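Local coordinates for protein guanidinopropionase (Pseudomonas aeruginosa, PDB 3NIQ) that catalyses the manganese-dependent hydrolysis of 3-guanidinopropanoate to beta-alanine and urea, as a homohexameric member of the arginase family, at residues L102-H113 with L130-E139; D179-G187 with A226-T235. All coordinates share one frame; numbering follows the deposited sequence.

Interaction 1 (L102-H113 with L130-E139)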
# COMPACT_ATOMS: atom_id res chain seq x y z
N LEU A 102 25.06 -12.21 18.76
CA LEU A 102 26.43 -12.18 18.25
C LEU A 102 27.15 -13.48 18.54
O LEU A 102 27.80 -14.06 17.63
CB LEU A 102 27.22 -11.04 18.89
CG LEU A 102 27.13 -9.62 18.36
CD1 LEU A 102 28.03 -8.72 19.21
CD2 LEU A 102 27.52 -9.54 16.85
N ARG A 103 27.06 -13.95 19.79
CA ARG A 103 27.67 -15.22 20.15
C ARG A 103 27.09 -16.38 19.34
O ARG A 103 27.83 -17.20 18.79
CB ARG A 103 27.49 -15.52 21.64
CG ARG A 103 28.18 -16.82 22.11
CD ARG A 103 27.83 -17.16 23.59
NE ARG A 103 26.38 -17.33 23.76
CZ ARG A 103 25.71 -18.46 23.50
NH1 ARG A 103 26.35 -19.54 23.07
NH2 ARG A 103 24.38 -18.50 23.66
N ARG A 104 25.76 -16.44 19.29
CA ARG A 104 25.08 -17.58 18.67
C ARG A 104 25.33 -17.61 17.17
O ARG A 104 25.60 -18.67 16.58
CB ARG A 104 23.59 -17.55 19.00
CG ARG A 104 23.31 -17.98 20.46
CD ARG A 104 21.99 -17.45 21.00
NE ARG A 104 20.85 -18.13 20.40
CZ ARG A 104 19.66 -18.26 20.98
NH1 ARG A 104 19.45 -17.75 22.19
NH2 ARG A 104 18.68 -18.90 20.35
N ILE A 105 25.30 -16.43 16.55
CA ILE A 105 25.52 -16.35 15.12
C ILE A 105 26.92 -16.79 14.74
O ILE A 105 27.09 -17.57 13.80
CB ILE A 105 25.22 -14.95 14.55
CG1 ILE A 105 23.73 -14.63 14.74
CG2 ILE A 105 25.65 -14.90 13.09
CD1 ILE A 105 23.36 -13.17 14.49
N GLU A 106 27.92 -16.30 15.48
CA GLU A 106 29.31 -16.70 15.20
C GLU A 106 29.48 -18.23 15.34
O GLU A 106 30.18 -18.85 14.54
CB GLU A 106 30.31 -15.98 16.12
CG GLU A 106 31.75 -16.48 15.91
CD GLU A 106 32.80 -15.79 16.80
OE1 GLU A 106 32.46 -14.82 17.52
OE2 GLU A 106 33.97 -16.22 16.74
N GLY A 107 28.87 -18.80 16.38
CA GLY A 107 28.97 -20.25 16.64
C GLY A 107 28.46 -21.06 15.46
O GLY A 107 29.08 -22.03 15.04
N PHE A 108 27.34 -20.63 14.89
CA PHE A 108 26.81 -21.24 13.69
C PHE A 108 27.80 -21.15 12.53
O PHE A 108 28.08 -22.15 11.85
CB PHE A 108 25.48 -20.55 13.33
CG PHE A 108 24.77 -21.17 12.16
CD1 PHE A 108 24.02 -22.33 12.33
CD2 PHE A 108 24.83 -20.58 10.91
CE1 PHE A 108 23.33 -22.92 11.23
CE2 PHE A 108 24.16 -21.15 9.81
CZ PHE A 108 23.42 -22.33 9.97
N TYR A 109 28.32 -19.95 12.28
CA TYR A 109 29.22 -19.77 11.15
C TYR A 109 30.55 -20.48 11.32
O TYR A 109 31.17 -20.85 10.34
CB TYR A 109 29.41 -18.28 10.80
CG TYR A 109 28.25 -17.77 9.96
CD1 TYR A 109 28.33 -17.75 8.56
CD2 TYR A 109 27.06 -17.38 10.56
CE1 TYR A 109 27.25 -17.33 7.78
CE2 TYR A 109 25.95 -16.95 9.77
CZ TYR A 109 26.07 -16.91 8.40
OH TYR A 109 25.01 -16.51 7.61
N ARG A 110 31.01 -20.64 12.56
CA ARG A 110 32.22 -21.47 12.82
C ARG A 110 32.01 -22.92 12.33
O ARG A 110 32.93 -23.54 11.81
CB ARG A 110 32.56 -21.49 14.31
CG ARG A 110 33.15 -20.17 14.82
CD ARG A 110 34.01 -20.39 16.05
NE ARG A 110 34.52 -19.15 16.63
CZ ARG A 110 35.41 -19.12 17.62
NH1 ARG A 110 35.89 -20.27 18.12
NH2 ARG A 110 35.83 -17.96 18.12
N GLN A 111 30.80 -23.43 12.51
CA GLN A 111 30.46 -24.79 12.07
C GLN A 111 30.42 -24.86 10.56
O GLN A 111 30.92 -25.81 9.95
CB GLN A 111 29.08 -25.19 12.59
CG GLN A 111 29.04 -25.63 14.05
CD GLN A 111 27.62 -25.71 14.58
OE1 GLN A 111 26.71 -25.03 14.09
NE2 GLN A 111 27.41 -26.54 15.60
N VAL A 112 29.76 -23.87 9.95
CA VAL A 112 29.69 -23.79 8.51
C VAL A 112 31.14 -23.76 7.96
O VAL A 112 31.49 -24.53 7.08
CB VAL A 112 28.89 -22.53 8.05
CG1 VAL A 112 29.01 -22.32 6.54
CG2 VAL A 112 27.44 -22.65 8.48
N HIS A 113 31.97 -22.88 8.52
CA HIS A 113 33.34 -22.71 8.07
C HIS A 113 34.16 -24.01 8.28
O HIS A 113 34.91 -24.44 7.40
CB HIS A 113 34.00 -21.55 8.81
CG HIS A 113 35.38 -21.23 8.32
ND1 HIS A 113 35.63 -20.85 7.02
CD2 HIS A 113 36.57 -21.22 8.96
CE1 HIS A 113 36.93 -20.63 6.88
NE2 HIS A 113 37.52 -20.85 8.04
N LEU A 130 29.53 -8.95 10.97
CA LEU A 130 30.55 -9.10 12.00
C LEU A 130 30.75 -10.54 12.53
O LEU A 130 31.85 -11.07 12.42
CB LEU A 130 30.33 -8.14 13.18
CG LEU A 130 31.36 -8.24 14.32
CD1 LEU A 130 32.76 -8.06 13.81
CD2 LEU A 130 31.04 -7.21 15.41
N PRO A 131 29.70 -11.17 13.11
CA PRO A 131 29.91 -12.55 13.57
C PRO A 131 30.31 -13.52 12.46
O PRO A 131 31.10 -14.43 12.69
CB PRO A 131 28.55 -12.92 14.21
CG PRO A 131 27.56 -11.91 13.62
CD PRO A 131 28.36 -10.66 13.48
N ILE A 132 29.81 -13.31 11.25
CA ILE A 132 30.29 -14.06 10.09
C ILE A 132 31.82 -13.91 9.90
O ILE A 132 32.54 -14.91 9.76
CB ILE A 132 29.52 -13.60 8.80
CG1 ILE A 132 28.03 -13.89 8.93
CG2 ILE A 132 30.10 -14.29 7.53
CD1 ILE A 132 27.14 -13.53 7.66
N PHE A 133 32.31 -12.66 9.91
CA PHE A 133 33.74 -12.42 9.76
C PHE A 133 34.54 -13.00 10.94
O PHE A 133 35.66 -13.47 10.76
CB PHE A 133 34.04 -10.91 9.64
CG PHE A 133 33.82 -10.35 8.26
CD1 PHE A 133 33.07 -11.03 7.31
CD2 PHE A 133 34.38 -9.12 7.90
CE1 PHE A 133 32.88 -10.52 6.04
CE2 PHE A 133 34.19 -8.58 6.62
CZ PHE A 133 33.43 -9.29 5.69
N ARG A 134 33.95 -12.99 12.13
CA ARG A 134 34.57 -13.63 13.29
C ARG A 134 34.82 -15.11 13.05
O ARG A 134 35.86 -15.64 13.46
CB ARG A 134 33.74 -13.41 14.56
CG ARG A 134 33.99 -12.03 15.17
CD ARG A 134 33.03 -11.73 16.32
NE ARG A 134 33.28 -10.42 16.90
CZ ARG A 134 32.63 -9.94 17.97
NH1 ARG A 134 31.66 -10.65 18.54
NH2 ARG A 134 32.93 -8.75 18.44
N ALA A 135 33.91 -15.77 12.33
CA ALA A 135 34.14 -17.16 11.95
C ALA A 135 35.09 -17.31 10.77
O ALA A 135 36.03 -18.12 10.84
CB ALA A 135 32.81 -17.89 11.63
N LEU A 136 34.85 -16.56 9.70
CA LEU A 136 35.57 -16.77 8.44
C LEU A 136 36.95 -16.16 8.42
O LEU A 136 37.77 -16.53 7.58
CB LEU A 136 34.79 -16.21 7.22
CG LEU A 136 33.35 -16.63 6.91
CD1 LEU A 136 32.94 -16.32 5.45
CD2 LEU A 136 33.10 -18.07 7.25
N GLY A 137 37.18 -15.17 9.28
CA GLY A 137 38.46 -14.44 9.28
C GLY A 137 39.32 -14.82 10.48
O GLY A 137 40.30 -14.15 10.78
N ARG A 138 38.95 -15.91 11.15
CA ARG A 138 39.56 -16.31 12.42
C ARG A 138 41.02 -16.76 12.26
O ARG A 138 41.87 -16.41 13.09
CB ARG A 138 38.71 -17.39 13.11
CG ARG A 138 39.18 -17.78 14.53
CD ARG A 138 38.17 -18.64 15.29
NE ARG A 138 37.92 -19.95 14.68
CZ ARG A 138 38.12 -21.13 15.28
NH1 ARG A 138 38.59 -21.20 16.53
NH2 ARG A 138 37.84 -22.26 14.63
N GLU A 139 41.33 -17.51 11.21
CA GLU A 139 42.73 -17.90 10.94
C GLU A 139 43.52 -16.89 10.11
O GLU A 139 44.72 -16.68 10.35
CB GLU A 139 42.80 -19.25 10.24
CG GLU A 139 42.34 -20.44 11.05
CD GLU A 139 42.26 -21.68 10.17
OE1 GLU A 139 43.33 -22.31 9.95
OE2 GLU A 139 41.15 -22.00 9.68
O HOH W 1 30.48 -13.30 18.14
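The ring of Tyr-109 takes Ile-132 on one face: CG1 of Ile-132 stands 3.6 Å from the ring centroid and 8° off the normal, a CH-pi contact, while Ile-105 O lies at the ring's edge. CA of Leu-136 comes over one face of the His-113 ring, with Glu-139 OE2 near its edge. A third flat group, the guanidinium of Arg-110, is covered just past the end of helix 129-136. CD of Arg-138 lies over one of its faces, and the two guanidinium groups stack at 21°, their centres 4.1 Å apart. Like charges meet here, but Glu-106 probably eases the strain: its OE2 sits at the edge of the Arg-110 guanidinium and accepts from both NE (3.0 Å) and NH2, from one face of the carboxylate plane. OE1 accepts from a water, which in turn accepts from Arg-134 NH1 and so bridges the segments; NE of Arg-134 turns to Glu-175 in a salt bridge.

The backbones come close where Ala-135 and Pro-131 face helix 98-114: Ala-135 CB is 3.4 Å from Arg-110 N, and Pro-131 CG is 3.6 Å from Ile-105 CG2. The segment axes cross at -40°, 7.9 Å apart. Beneath runs the parallel sheet: Tyr-109 packs on strands 37-42 and 118-123, its OH hydrogen-bonded to Ser-121 OG, whereas Leu-136 rests on strands 118-123 and 142-147.

Interaction 2 (D179-G187 with A226-T235)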
# COMPACT_ATOMS: atom_id res chain seq x y z
N ASP A 179 41.19 -7.16 6.37
CA ASP A 179 42.40 -6.44 5.97
C ASP A 179 41.99 -5.12 5.28
O ASP A 179 41.50 -5.11 4.16
CB ASP A 179 43.25 -7.34 5.04
CG ASP A 179 44.49 -6.63 4.48
OD1 ASP A 179 44.73 -5.46 4.82
OD2 ASP A 179 45.19 -7.25 3.66
N PRO A 180 42.21 -3.98 5.95
CA PRO A 180 41.74 -2.71 5.39
C PRO A 180 42.37 -2.31 4.04
O PRO A 180 41.71 -1.64 3.25
CB PRO A 180 42.06 -1.69 6.50
CG PRO A 180 43.14 -2.29 7.28
CD PRO A 180 42.93 -3.79 7.23
N LEU A 181 43.60 -2.74 3.75
CA LEU A 181 44.20 -2.44 2.42
C LEU A 181 43.59 -3.24 1.30
O LEU A 181 43.75 -2.89 0.14
CB LEU A 181 45.72 -2.68 2.41
CG LEU A 181 46.59 -1.43 2.47
CD1 LEU A 181 46.50 -0.82 3.87
CD2 LEU A 181 48.03 -1.77 2.13
N ARG A 182 42.92 -4.34 1.63
CA ARG A 182 42.20 -5.07 0.61
C ARG A 182 40.68 -4.86 0.77
O ARG A 182 39.89 -5.73 0.46
CB ARG A 182 42.58 -6.55 0.63
CG ARG A 182 44.07 -6.76 0.27
CD ARG A 182 44.38 -8.19 -0.18
NE ARG A 182 43.88 -9.18 0.75
CZ ARG A 182 42.80 -9.93 0.54
NH1 ARG A 182 42.06 -9.82 -0.59
NH2 ARG A 182 42.46 -10.79 1.46
N THR A 183 40.29 -3.68 1.25
CA THR A 183 38.88 -3.33 1.39
C THR A 183 38.55 -2.16 0.50
O THR A 183 39.23 -1.13 0.50
CB THR A 183 38.54 -3.03 2.86
OG1 THR A 183 38.87 -4.18 3.65
CG2 THR A 183 37.05 -2.69 3.03
N VAL A 184 37.49 -2.32 -0.28
CA VAL A 184 37.02 -1.24 -1.13
C VAL A 184 35.50 -1.10 -0.94
O VAL A 184 34.76 -2.11 -0.96
CB VAL A 184 37.46 -1.41 -2.60
CG1 VAL A 184 36.99 -2.75 -3.18
CG2 VAL A 184 36.95 -0.20 -3.48
N GLN A 185 35.06 0.13 -0.72
CA GLN A 185 33.65 0.44 -0.44
C GLN A 185 33.11 1.30 -1.57
O GLN A 185 33.74 2.27 -1.95
CB GLN A 185 33.49 1.14 0.91
CG GLN A 185 34.13 0.36 2.07
CD GLN A 185 33.99 1.10 3.38
OE1 GLN A 185 34.40 2.25 3.49
NE2 GLN A 185 33.39 0.45 4.36
N ILE A 186 31.96 0.90 -2.13
CA ILE A 186 31.41 1.54 -3.32
C ILE A 186 29.98 2.02 -3.11
O ILE A 186 29.11 1.23 -2.70
CB ILE A 186 31.40 0.55 -4.51
CG1 ILE A 186 32.79 -0.06 -4.74
CG2 ILE A 186 30.89 1.26 -5.75
CD1 ILE A 186 32.85 -1.17 -5.76
N GLY A 187 29.73 3.30 -3.39
CA GLY A 187 28.38 3.84 -3.36
C GLY A 187 28.10 4.82 -2.23
O GLY A 187 26.99 5.34 -2.13
N ALA A 226 38.27 -1.68 -8.05
CA ALA A 226 37.89 -2.66 -7.03
C ALA A 226 38.75 -3.92 -7.12
O ALA A 226 39.22 -4.42 -6.10
CB ALA A 226 36.42 -3.01 -7.13
N ARG A 227 38.95 -4.44 -8.33
CA ARG A 227 39.71 -5.69 -8.50
C ARG A 227 41.19 -5.48 -8.17
O ARG A 227 41.84 -6.37 -7.63
CB ARG A 227 39.58 -6.25 -9.92
CG ARG A 227 38.18 -6.69 -10.28
CD ARG A 227 38.16 -7.27 -11.69
NE ARG A 227 38.97 -8.48 -11.76
CZ ARG A 227 38.50 -9.73 -11.72
NH1 ARG A 227 37.19 -9.97 -11.61
NH2 ARG A 227 39.34 -10.75 -11.79
N ARG A 228 41.69 -4.29 -8.48
CA ARG A 228 43.05 -3.90 -8.09
C ARG A 228 43.22 -3.94 -6.57
O ARG A 228 44.23 -4.42 -6.07
CB ARG A 228 43.39 -2.50 -8.60
CG ARG A 228 44.87 -2.13 -8.43
CD ARG A 228 45.14 -0.65 -8.61
NE ARG A 228 44.44 0.18 -7.63
CZ ARG A 228 44.81 0.37 -6.36
NH1 ARG A 228 45.88 -0.23 -5.87
NH2 ARG A 228 44.08 1.16 -5.57
N VAL A 229 42.23 -3.42 -5.84
CA VAL A 229 42.34 -3.36 -4.37
C VAL A 229 42.41 -4.73 -3.73
O VAL A 229 43.24 -4.97 -2.85
CB VAL A 229 41.17 -2.54 -3.71
CG1 VAL A 229 41.07 -2.85 -2.19
CG2 VAL A 229 41.35 -1.04 -3.94
N VAL A 230 41.50 -5.62 -4.12
CA VAL A 230 41.39 -6.92 -3.46
C VAL A 230 42.38 -7.91 -4.04
O VAL A 230 42.77 -8.87 -3.37
CB VAL A 230 39.93 -7.49 -3.51
CG1 VAL A 230 38.93 -6.49 -2.90
CG2 VAL A 230 39.53 -7.84 -4.95
N GLY A 231 42.80 -7.68 -5.28
CA GLY A 231 43.80 -8.54 -5.91
C GLY A 231 43.41 -10.01 -5.96
O GLY A 231 42.24 -10.36 -6.24
N ALA A 232 44.38 -10.88 -5.68
CA ALA A 232 44.17 -12.33 -5.80
C ALA A 232 43.86 -12.98 -4.46
O ALA A 232 43.64 -14.20 -4.39
CB ALA A 232 45.39 -13.01 -6.49
N GLY A 233 43.79 -12.18 -3.39
CA GLY A 233 43.57 -12.70 -2.03
C GLY A 233 42.15 -13.14 -1.73
O GLY A 233 41.23 -12.92 -2.54
N PRO A 234 41.96 -13.82 -0.58
CA PRO A 234 40.63 -14.25 -0.15
C PRO A 234 39.71 -13.04 0.01
O PRO A 234 40.09 -12.06 0.66
CB PRO A 234 40.89 -14.89 1.22
CG PRO A 234 42.32 -14.48 1.60
CD PRO A 234 43.03 -14.29 0.33
N THR A 235 38.53 -13.10 -0.61
CA THR A 235 37.69 -11.90 -0.71
C THR A 235 36.23 -12.19 -0.44
O THR A 235 35.68 -13.15 -0.95
CB THR A 235 37.83 -11.24 -2.08
OG1 THR A 235 39.20 -10.94 -2.33
CG2 THR A 235 37.02 -9.94 -2.14
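Arg-182 reaches Val-230 and Pro-234 because its chain starts with CG opposite the carbonyl carbon and then bends at chi3 (-51°), carrying the guanidinium past the end of helix 211-230. Val-229 contributes from the helix: with CG1 trans to its own backbone N, that methyl is pressed against the backbone of Leu-181 to Thr-183, 3.6 Å from Arg-182 C.

The guanidinium then works as a clamp on main-chain carbonyls. NH2 of Arg-182 gives a fairly straight bond to Pro-234 O (2.8 Å, 162°), lying almost exactly in the guanidinium plane. NH1 donates to Val-230 O at 3.0 Å, arriving in the carbonyl plane on a lone pair, and adds a weak bond to Pro-234 O. Pro-234 O sits at the NH1/NH2 edge and Val-230 O at the other side of NH1; together they should fix the rotation of the group, while CA of Gly-233 lies over one of its faces. The helix ends at Gly-231, which has positive phi, and a type II' turn runs from Val-230 to Gly-233; across it, Arg-182 ties the last helical turn to the link into strand 235-240. On the arginine's own segment, Asp-179 OD2 forms a long salt bridge with Arg-182 NE, and OD1 accepts from Leu-181 N in an Asx turn.

Farther along, the contact is apolar. Val-184 CG1 meets Ala-226 CB at 4.0 Å, and Ile-186 CD1 approaches the same methyl. Strand segment 183-187 and helix segment 226-230 run nearly antiparallel, at 155°. The strand lies between 142-147 and 207-210 in the parallel sheet; Val-184 also touches Ile-209, and Val-230 packs on Val-145.

How the interactions relate
Both contacts belong to the single alpha/beta domain of the arginase fold, and all of interaction 1 precedes interaction 2 in the chain. Their centres are 21 Å apart and their nearest atoms about 7 Å, without touching. The first joins two helices, 98-114 and 129-136, that flank strand 118-123 in sequence; the second sets helix 211-230 against strand 183-188. The shared element is the eight-stranded parallel sheet, where strand 142-147 receives side chains from both. A bound manganese ion lies about 11 Å from the side chain of Leu-130, and one about 12 Å from that of Ile-186: both are packing contacts of helices on or beside the sheet, outside the metal site.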